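Local coordinates for outer membrane protein SusF (Bacteroides thetaiotaomicron, PDB 4FE9) that binds starch at the cell surface through its carbohydrate-binding modules, before the glycan is transported into the periplasm for degradation, at residues A[211-216]-A[231-236]. Residues are numbered along the deposited sequence; the frame is centred on the assembly and turned at random.
With GLC (alpha-D-glucopyranose), chain B.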
loop_
_atom_site.group_PDB
_atom_site.type_symbol
_atom_site.label_atom_id
_atom_site.label_comp_id
_atom_site.label_asym_id
_atom_site.label_seq_id
_atom_site.Cartn_x
_atom_site.Cartn_y
_atom_site.Cartn_z
ATOM N N LEU A 211 -19.111 15.761 -4.014
ATOM C CA LEU A 211 -18.005 15.163 -4.689
ATOM C C LEU A 211 -18.320 13.701 -4.964
ATOM O O LEU A 211 -18.818 12.985 -4.084
ATOM C CB LEU A 211 -16.746 15.257 -3.837
ATOM C CG LEU A 211 -16.443 16.684 -3.321
ATOM C CD1 LEU A 211 -15.371 16.622 -2.293
ATOM C CD2 LEU A 211 -16.007 17.595 -4.497
ATOM N N GLY A 212 -17.938 13.221 -6.135
ATOM C CA GLY A 212 -18.291 11.836 -6.518
ATOM C C GLY A 212 -17.504 11.352 -7.677
ATOM O O GLY A 212 -16.311 11.592 -7.756
ATOM N N SER A 213 -18.111 10.529 -8.510
ATOM C CA SER A 213 -17.385 10.034 -9.677
ATOM C C SER A 213 -17.947 10.636 -10.948
ATOM O O SER A 213 -19.016 11.254 -10.931
ATOM C CB SER A 213 -17.411 8.522 -9.750
ATOM O OG SER A 213 -18.743 8.056 -9.773
ATOM N N SER A 214 -17.188 10.512 -12.037
ATOM C CA SER A 214 -17.647 10.959 -13.338
ATOM C C SER A 214 -18.918 10.230 -13.769
ATOM O O SER A 214 -19.797 10.819 -14.363
ATOM C CB SER A 214 -16.565 10.732 -14.372
ATOM O OG SER A 214 -16.053 11.970 -14.752
ATOM N N VAL A 215 -18.917 8.916 -13.597
ATOM C CA VAL A 215 -20.041 8.073 -13.983
ATOM C C VAL A 215 -20.892 7.728 -12.751
ATOM O O VAL A 215 -20.358 7.281 -11.732
ATOM C CB VAL A 215 -19.506 6.745 -14.588
ATOM C CG1 VAL A 215 -20.640 5.750 -14.798
ATOM C CG2 VAL A 215 -18.743 7.037 -15.913
ATOM N N ASP A 216 -22.199 7.953 -12.836
ATOM C CA ASP A 216 -23.111 7.559 -11.753
ATOM C C ASP A 216 -23.118 6.043 -11.562
ATOM O O ASP A 216 -23.270 5.309 -12.504
ATOM C CB ASP A 216 -24.530 8.098 -12.001
ATOM C CG ASP A 216 -25.416 8.029 -10.748
ATOM O OD1 ASP A 216 -24.905 8.241 -9.617
ATOM O OD2 ASP A 216 -26.623 7.723 -10.885
ATOM N N GLY A 231 -21.632 12.113 -10.117
ATOM C CA GLY A 231 -22.402 10.907 -9.848
ATOM C C GLY A 231 -22.040 10.255 -8.529
ATOM O O GLY A 231 -20.973 10.508 -7.981
ATOM N N ALA A 232 -22.849 9.272 -8.128
ATOM C CA ALA A 232 -22.558 8.455 -6.962
ATOM C C ALA A 232 -21.500 7.389 -7.244
ATOM O O ALA A 232 -21.402 6.845 -8.363
ATOM C CB ALA A 232 -23.846 7.828 -6.417
ATOM N N ILE A 233 -20.613 7.189 -6.278
ATOM C CA ILE A 233 -19.668 6.118 -6.354
ATOM C C ILE A 233 -20.321 4.861 -5.799
ATOM O O ILE A 233 -21.037 4.910 -4.763
ATOM C CB ILE A 233 -18.416 6.430 -5.543
ATOM C CG1 ILE A 233 -17.752 7.758 -6.020
ATOM C CG2 ILE A 233 -17.455 5.247 -5.563
ATOM C CD1 ILE A 233 -16.754 8.346 -5.031
ATOM N N ASN A 234 -20.056 3.721 -6.432
ATOM C CA ASN A 234 -20.513 2.464 -5.867
ATOM C C ASN A 234 -19.400 1.710 -5.124
ATOM O O ASN A 234 -18.288 1.613 -5.606
ATOM C CB ASN A 234 -21.160 1.572 -6.951
ATOM C CG ASN A 234 -21.875 0.393 -6.356
ATOM O OD1 ASN A 234 -21.240 -0.591 -6.039
ATOM N ND2 ASN A 234 -23.076 0.639 -5.876
ATOM N N THR A 235 -19.705 1.159 -3.951
ATOM C CA THR A 235 -18.664 0.444 -3.190
ATOM C C THR A 235 -18.132 -0.776 -3.920
ATOM O O THR A 235 -17.011 -1.189 -3.674
ATOM C CB THR A 235 -19.126 0.026 -1.775
ATOM O OG1 THR A 235 -20.298 -0.807 -1.876
ATOM C CG2 THR A 235 -19.464 1.214 -1.004
ATOM N N ALA A 236 -18.953 -1.376 -4.789
ATOM C CA ALA A 236 -18.579 -2.640 -5.476
ATOM C C ALA A 236 -18.396 -3.839 -4.526
ATOM O O ALA A 236 -18.674 -4.986 -4.905
ATOM C CB ALA A 236 -17.333 -2.459 -6.365
HETATM C C1 GLC B . -27.784 7.885 -5.782
HETATM C C2 GLC B . -27.345 7.485 -7.159
HETATM C C3 GLC B . -28.491 6.865 -7.931
HETATM C C4 GLC B . -29.192 5.792 -7.110
HETATM C C5 GLC B . -29.240 5.961 -5.775
HETATM C C6 GLC B . -29.926 4.902 -4.958
HETATM O O2 GLC B . -26.881 8.656 -7.849
HETATM O O3 GLC B . -27.971 6.348 -9.149
HETATM O O4 GLC B . -30.436 5.254 -7.645
HETATM O O5 GLC B . -28.237 6.749 -5.081
HETATM O O6 GLC B . -28.962 3.882 -4.688
#
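In the glucan-binding site of the first carbohydrate-binding module, Asp216 and Ala232 meet beside a bound glucose. The carboxylate of Asp216 grips two neighbouring hydroxyls: OD1 accepts from O2 of the glucose at 2.7 Å, and OD2 from O3 at 2.6 Å. OD1 of Asp216 also accepts from the backbone N of Ala232 at 2.7 Å, on its anti lone pair and fairly straight (161° at the hydrogen). A chi1 of -165° carries CG of Asp216 anti to its backbone N, and the three bonds to the carboxylate then probably fix its rotation at the O2/O3 edge of the sugar. CB of Ala232 lies 3.5 Å from glucose O2, a van der Waals contact of the methyl group with the hydroxyl.

A single antiparallel, hydrogen-bonded pair, Ser213 with Gly231, holds the loop: Ser213 N gives to Gly231 O and Gly231 N to Ser213 O, each 2.9 Å. Ser213 OG, between its own N and carbonyl carbon (chi1 57°), turns back to donate to Val215 O at 2.7 Å. An alanine here would probably leave Val215 O without this donor and the turn toward Asp216 less firmly held. Ser213 CB rests on Ile233 CG1 at 3.8 Å.

The loop 211-216 thus docks beside the edge strand 233-234, which pairs with strand 191-196, while Ile233 packs against Phe192 and against Phe252 of strand 251-256.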